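Octaprenyl Pyrophosphate Synthase (Helicobacter pylori, PDB 3TC1) probably catalyses chain elongation with isopentenyl diphosphate to make octaprenyl diphosphate, as a magnesium-dependent trans-prenyltransferase of the all-helical polyprenyl synthetase family. Local coordinates at residues M37-E49 with F166-K180. Numbering follows the deposited sequence.
Sequences MLRSKLMLALLNE and FIEASLKSMAILLNK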
loop_
_atom_site.group_PDB
_atom_site.type_symbol
_atom_site.label_atom_id
_atom_site.label_comp_id
_atom_site.label_asym_id
_atom_site.label_seq_id
_atom_site.Cartn_x
_atom_site.Cartn_y
_atom_site.Cartn_z
ATOM N N MET B 37 -5.632 -8.367 -17.989
ATOM C CA MET B 37 -5.516 -9.500 -17.079
ATOM C C MET B 37 -4.529 -10.527 -17.615
ATOM O O MET B 37 -4.790 -11.733 -17.615
ATOM C CB MET B 37 -6.878 -10.147 -16.828
ATOM C CG MET B 37 -7.722 -9.383 -15.825
ATOM S SD MET B 37 -9.195 -10.281 -15.320
ATOM C CE MET B 37 -10.251 -9.909 -16.659
ATOM N N LEU B 38 -3.389 -10.031 -18.074
ATOM C CA LEU B 38 -2.337 -10.879 -18.607
ATOM C C LEU B 38 -1.921 -11.943 -17.593
ATOM O O LEU B 38 -1.713 -13.108 -17.943
ATOM C CB LEU B 38 -1.126 -10.025 -18.983
ATOM C CG LEU B 38 0.147 -10.799 -19.311
ATOM C CD1 LEU B 38 -0.125 -11.790 -20.432
ATOM C CD2 LEU B 38 1.244 -9.828 -19.700
ATOM N N ARG B 39 -1.807 -11.537 -16.333
ATOM C CA ARG B 39 -1.388 -12.462 -15.297
ATOM C C ARG B 39 -2.381 -13.581 -15.052
ATOM O O ARG B 39 -1.963 -14.704 -14.848
ATOM C CB ARG B 39 -1.003 -11.695 -14.022
ATOM C CG ARG B 39 0.224 -10.806 -14.282
ATOM C CD ARG B 39 0.455 -9.711 -13.263
ATOM N NE ARG B 39 1.522 -8.796 -13.685
ATOM C CZ ARG B 39 1.410 -7.895 -14.660
ATOM N NH1 ARG B 39 2.442 -7.123 -14.970
ATOM N NH2 ARG B 39 0.262 -7.732 -15.303
ATOM N N SER B 40 -3.679 -13.303 -15.128
ATOM C CA SER B 40 -4.682 -14.346 -14.951
ATOM C C SER B 40 -4.628 -15.337 -16.122
ATOM O O SER B 40 -4.781 -16.543 -15.929
ATOM C CB SER B 40 -6.083 -13.739 -14.860
ATOM O OG SER B 40 -6.251 -13.041 -13.638
ATOM N N LYS B 41 -4.403 -14.824 -17.329
ATOM C CA LYS B 41 -4.341 -15.677 -18.518
ATOM C C LYS B 41 -3.190 -16.664 -18.389
ATOM O O LYS B 41 -3.324 -17.845 -18.716
ATOM C CB LYS B 41 -4.153 -14.834 -19.786
ATOM C CG LYS B 41 -5.338 -13.948 -20.154
ATOM C CD LYS B 41 -4.991 -13.089 -21.363
ATOM C CE LYS B 41 -6.162 -12.246 -21.830
ATOM N NZ LYS B 41 -5.802 -11.463 -23.055
ATOM N N LEU B 42 -2.056 -16.172 -17.909
ATOM C CA LEU B 42 -0.885 -17.015 -17.713
ATOM C C LEU B 42 -1.146 -18.083 -16.656
ATOM O O LEU B 42 -0.819 -19.256 -16.853
ATOM C CB LEU B 42 0.307 -16.160 -17.288
ATOM C CG LEU B 42 0.903 -15.301 -18.399
ATOM C CD1 LEU B 42 1.957 -14.365 -17.832
ATOM C CD2 LEU B 42 1.504 -16.218 -19.454
ATOM N N MET B 43 -1.731 -17.670 -15.536
ATOM C CA MET B 43 -2.035 -18.577 -14.437
ATOM C C MET B 43 -3.139 -19.574 -14.774
ATOM O O MET B 43 -3.029 -20.756 -14.453
ATOM C CB MET B 43 -2.438 -17.774 -13.195
ATOM C CG MET B 43 -1.340 -16.861 -12.667
ATOM S SD MET B 43 -1.989 -15.631 -11.523
ATOM C CE MET B 43 -2.014 -16.580 -10.021
ATOM N N LEU B 44 -4.206 -19.100 -15.411
ATOM C CA LEU B 44 -5.321 -19.973 -15.771
ATOM C C LEU B 44 -4.874 -21.100 -16.697
ATOM O O LEU B 44 -5.498 -22.160 -16.736
ATOM C CB LEU B 44 -6.432 -19.172 -16.455
ATOM C CG LEU B 44 -7.241 -18.194 -15.600
ATOM C CD1 LEU B 44 -8.102 -17.326 -16.497
ATOM C CD2 LEU B 44 -8.099 -18.961 -14.618
ATOM N N ALA B 45 -3.791 -20.865 -17.431
ATOM C CA ALA B 45 -3.257 -21.841 -18.376
ATOM C C ALA B 45 -2.741 -23.115 -17.723
ATOM O O ALA B 45 -2.496 -24.111 -18.410
ATOM C CB ALA B 45 -2.146 -21.205 -19.210
ATOM N N LEU B 46 -2.564 -23.086 -16.404
ATOM C CA LEU B 46 -2.075 -24.257 -15.687
ATOM C C LEU B 46 -3.199 -25.199 -15.274
ATOM O O LEU B 46 -2.947 -26.340 -14.890
ATOM C CB LEU B 46 -1.273 -23.836 -14.447
ATOM C CG LEU B 46 0.173 -23.401 -14.714
ATOM C CD1 LEU B 46 0.187 -22.161 -15.597
ATOM C CD2 LEU B 46 0.881 -23.126 -13.397
ATOM N N LEU B 47 -4.437 -24.720 -15.349
ATOM C CA LEU B 47 -5.589 -25.531 -14.979
ATOM C C LEU B 47 -5.762 -26.734 -15.902
ATOM O O LEU B 47 -5.440 -26.668 -17.089
ATOM C CB LEU B 47 -6.862 -24.682 -15.003
ATOM C CG LEU B 47 -7.015 -23.641 -13.892
ATOM C CD1 LEU B 47 -8.188 -22.717 -14.206
ATOM C CD2 LEU B 47 -7.224 -24.347 -12.558
ATOM N N ASN B 48 -6.257 -27.835 -15.338
ATOM C CA ASN B 48 -6.505 -29.064 -16.094
ATOM C C ASN B 48 -7.977 -29.130 -16.462
ATOM O O ASN B 48 -8.814 -28.470 -15.842
ATOM C CB ASN B 48 -6.182 -30.312 -15.265
ATOM C CG ASN B 48 -4.701 -30.561 -15.124
ATOM O OD1 ASN B 48 -3.947 -30.453 -16.089
ATOM N ND2 ASN B 48 -4.274 -30.920 -13.918
ATOM N N GLU B 49 -8.292 -29.948 -17.461
ATOM C CA GLU B 49 -9.673 -30.125 -17.889
ATOM C C GLU B 49 -10.504 -30.598 -16.701
ATOM O O GLU B 49 -11.614 -30.118 -16.471
ATOM C CB GLU B 49 -9.758 -31.175 -19.007
ATOM C CG GLU B 49 -11.189 -31.529 -19.420
ATOM C CD GLU B 49 -11.254 -32.590 -20.508
ATOM O OE1 GLU B 49 -11.336 -33.794 -20.177
ATOM O OE2 GLU B 49 -11.214 -32.215 -21.698
ATOM N N PHE B 166 7.238 -10.671 -10.097
ATOM C CA PHE B 166 5.829 -10.773 -9.750
ATOM C C PHE B 166 5.155 -11.832 -10.631
ATOM O O PHE B 166 4.376 -12.658 -10.142
ATOM C CB PHE B 166 5.157 -9.405 -9.909
ATOM C CG PHE B 166 3.689 -9.399 -9.597
ATOM C CD1 PHE B 166 3.166 -10.207 -8.589
ATOM C CD2 PHE B 166 2.828 -8.553 -10.287
ATOM C CE1 PHE B 166 1.803 -10.168 -8.275
ATOM C CE2 PHE B 166 1.468 -8.506 -9.980
ATOM C CZ PHE B 166 0.957 -9.317 -8.971
ATOM N N ILE B 167 5.451 -11.820 -11.928
ATOM C CA ILE B 167 4.865 -12.818 -12.823
ATOM C C ILE B 167 5.409 -14.188 -12.409
ATOM O O ILE B 167 4.674 -15.177 -12.353
ATOM C CB ILE B 167 5.212 -12.523 -14.304
ATOM C CG1 ILE B 167 4.571 -11.197 -14.719
ATOM C CG2 ILE B 167 4.700 -13.651 -15.207
ATOM C CD1 ILE B 167 4.946 -10.722 -16.117
ATOM N N GLU B 168 6.701 -14.236 -12.107
ATOM C CA GLU B 168 7.327 -15.474 -11.657
ATOM C C GLU B 168 6.590 -15.991 -10.423
ATOM O O GLU B 168 6.230 -17.169 -10.349
ATOM C CB GLU B 168 8.789 -15.226 -11.288
ATOM C CG GLU B 168 9.442 -16.394 -10.557
ATOM C CD GLU B 168 10.836 -16.072 -10.055
ATOM O OE1 GLU B 168 11.019 -14.988 -9.468
ATOM O OE2 GLU B 168 11.746 -16.905 -10.235
ATOM N N ALA B 169 6.372 -15.098 -9.456
ATOM C CA ALA B 169 5.694 -15.456 -8.211
ATOM C C ALA B 169 4.243 -15.858 -8.423
ATOM O O ALA B 169 3.716 -16.720 -7.712
ATOM C CB ALA B 169 5.770 -14.294 -7.221
ATOM N N SER B 170 3.585 -15.228 -9.387
ATOM C CA SER B 170 2.191 -15.547 -9.662
ATOM C C SER B 170 2.048 -16.952 -10.244
ATOM O O SER B 170 1.139 -17.697 -9.873
ATOM C CB SER B 170 1.590 -14.526 -10.632
ATOM O OG SER B 170 1.578 -13.234 -10.055
ATOM N N LEU B 171 2.946 -17.312 -11.155
ATOM C CA LEU B 171 2.903 -18.636 -11.770
ATOM C C LEU B 171 3.338 -19.726 -10.798
ATOM O O LEU B 171 2.791 -20.828 -10.805
ATOM C CB LEU B 171 3.779 -18.660 -13.023
ATOM C CG LEU B 171 3.044 -18.202 -14.287
ATOM C CD1 LEU B 171 4.029 -17.818 -15.369
ATOM C CD2 LEU B 171 2.128 -19.321 -14.761
ATOM N N LYS B 172 4.330 -19.412 -9.972
ATOM C CA LYS B 172 4.834 -20.357 -8.986
ATOM C C LYS B 172 3.716 -20.652 -7.991
ATOM O O LYS B 172 3.522 -21.795 -7.578
ATOM C CB LYS B 172 6.045 -19.757 -8.267
ATOM C CG LYS B 172 6.720 -20.680 -7.266
ATOM C CD LYS B 172 7.859 -19.962 -6.543
ATOM C CE LYS B 172 8.504 -20.845 -5.483
ATOM N NZ LYS B 172 9.621 -20.148 -4.783
ATOM N N SER B 173 2.969 -19.615 -7.624
ATOM C CA SER B 173 1.869 -19.767 -6.683
ATOM C C SER B 173 0.739 -20.633 -7.240
ATOM O O SER B 173 0.148 -21.421 -6.507
ATOM C CB SER B 173 1.320 -18.399 -6.280
ATOM O OG SER B 173 2.293 -17.667 -5.553
ATOM N N MET B 174 0.433 -20.491 -8.528
ATOM C CA MET B 174 -0.634 -21.298 -9.115
ATOM C C MET B 174 -0.181 -22.753 -9.210
ATOM O O MET B 174 -0.968 -23.681 -8.982
ATOM C CB MET B 174 -1.015 -20.773 -10.501
ATOM C CG MET B 174 -2.186 -21.524 -11.141
ATOM S SD MET B 174 -3.730 -21.436 -10.197
ATOM C CE MET B 174 -4.374 -19.906 -10.772
ATOM N N ALA B 175 1.090 -22.948 -9.540
ATOM C CA ALA B 175 1.645 -24.288 -9.647
ATOM C C ALA B 175 1.547 -24.978 -8.285
ATOM O O ALA B 175 1.187 -26.156 -8.199
ATOM C CB ALA B 175 3.102 -24.220 -10.107
ATOM N N ILE B 176 1.875 -24.238 -7.227
ATOM C CA ILE B 176 1.809 -24.759 -5.865
ATOM C C ILE B 176 0.369 -25.172 -5.553
ATOM O O ILE B 176 0.119 -26.285 -5.093
ATOM C CB ILE B 176 2.254 -23.688 -4.832
ATOM C CG1 ILE B 176 3.752 -23.403 -4.985
ATOM C CG2 ILE B 176 1.935 -24.155 -3.415
ATOM C CD1 ILE B 176 4.257 -22.238 -4.131
ATOM N N LEU B 177 -0.568 -24.262 -5.810
ATOM C CA LEU B 177 -1.984 -24.505 -5.567
ATOM C C LEU B 177 -2.487 -25.738 -6.315
ATOM O O LEU B 177 -3.238 -26.542 -5.762
ATOM C CB LEU B 177 -2.811 -23.286 -5.998
ATOM C CG LEU B 177 -4.321 -23.378 -5.768
ATOM C CD1 LEU B 177 -4.600 -23.363 -4.270
ATOM C CD2 LEU B 177 -5.028 -22.214 -6.453
ATOM N N LEU B 178 -2.068 -25.882 -7.569
ATOM C CA LEU B 178 -2.489 -27.005 -8.401
ATOM C C LEU B 178 -1.573 -28.215 -8.310
ATOM O O LEU B 178 -1.675 -29.149 -9.110
ATOM C CB LEU B 178 -2.596 -26.551 -9.857
ATOM C CG LEU B 178 -3.529 -25.353 -10.061
ATOM C CD1 LEU B 178 -3.618 -25.024 -11.532
ATOM C CD2 LEU B 178 -4.913 -25.664 -9.495
ATOM N N ASN B 179 -0.675 -28.190 -7.335
ATOM C CA ASN B 179 0.266 -29.283 -7.132
ATOM C C ASN B 179 1.081 -29.655 -8.383
ATOM O O ASN B 179 1.182 -30.815 -8.747
ATOM C CB ASN B 179 -0.474 -30.513 -6.592
ATOM C CG ASN B 179 0.468 -31.553 -6.012
ATOM O OD1 ASN B 179 1.338 -31.230 -5.206
ATOM N ND2 ASN B 179 0.291 -32.808 -6.412
ATOM N N LYS B 180 1.573 -28.683 -9.088
ATOM C CA LYS B 180 2.445 -28.807 -10.207
ATOM C C LYS B 180 3.867 -28.403 -9.908
ATOM O O LYS B 180 4.067 -27.894 -8.976
ATOM C CB LYS B 180 1.895 -28.068 -11.420
ATOM C CG LYS B 180 0.651 -28.579 -11.908
ATOM C CD LYS B 180 0.071 -27.734 -12.840
ATOM C CE LYS B 180 0.479 -28.015 -14.112
ATOM N NZ LYS B 180 -0.486 -28.828 -14.801
#
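Leu46 and Leu171 meet at the tight centre of this contact, their side chains crossing at about a right angle with Leu46 CD1 3.5 Å from Leu171 CD2. The other branch of Leu46, CD2, lies over the backbone of helix 152-177, 3.9 Å from Ala175 N, and Leu178 CD1 packs between Leu46 CB and Leu47 CD2. Within helix 38-44, Met43 bends at chi3 (84°), which lays its CE 3.3 Å from Ser170 O, while Met43 CB lies 3.8 Å from Met174 CE. Ser170 OG is turned back to Phe166 O, which also takes Ser170 N from the opposite face of its plane, and Ser170 CB lies against Met43 SD. Leu42 reaches Ile167 and also packs on helices 182-205 and 293-301.

Partly exposed Arg39 still packs closely, its CD 3.6 Å from Phe166 CE2, with guanidinium and ring planes 27° apart. The loose, open side is at the Schellman motif closing helix 152-177, where Lys180 N reaches back to Ala175 O: Lys180 NZ lies 3.5 Å from Leu46 O and 4.0 Å from OD1 of exposed Asn48, neither a hydrogen bond. Helix 38-44 and its following turn thus pack on helix 152-177 and its terminating residues through apolar and thioether groups, without any hydrogen bond between the segments.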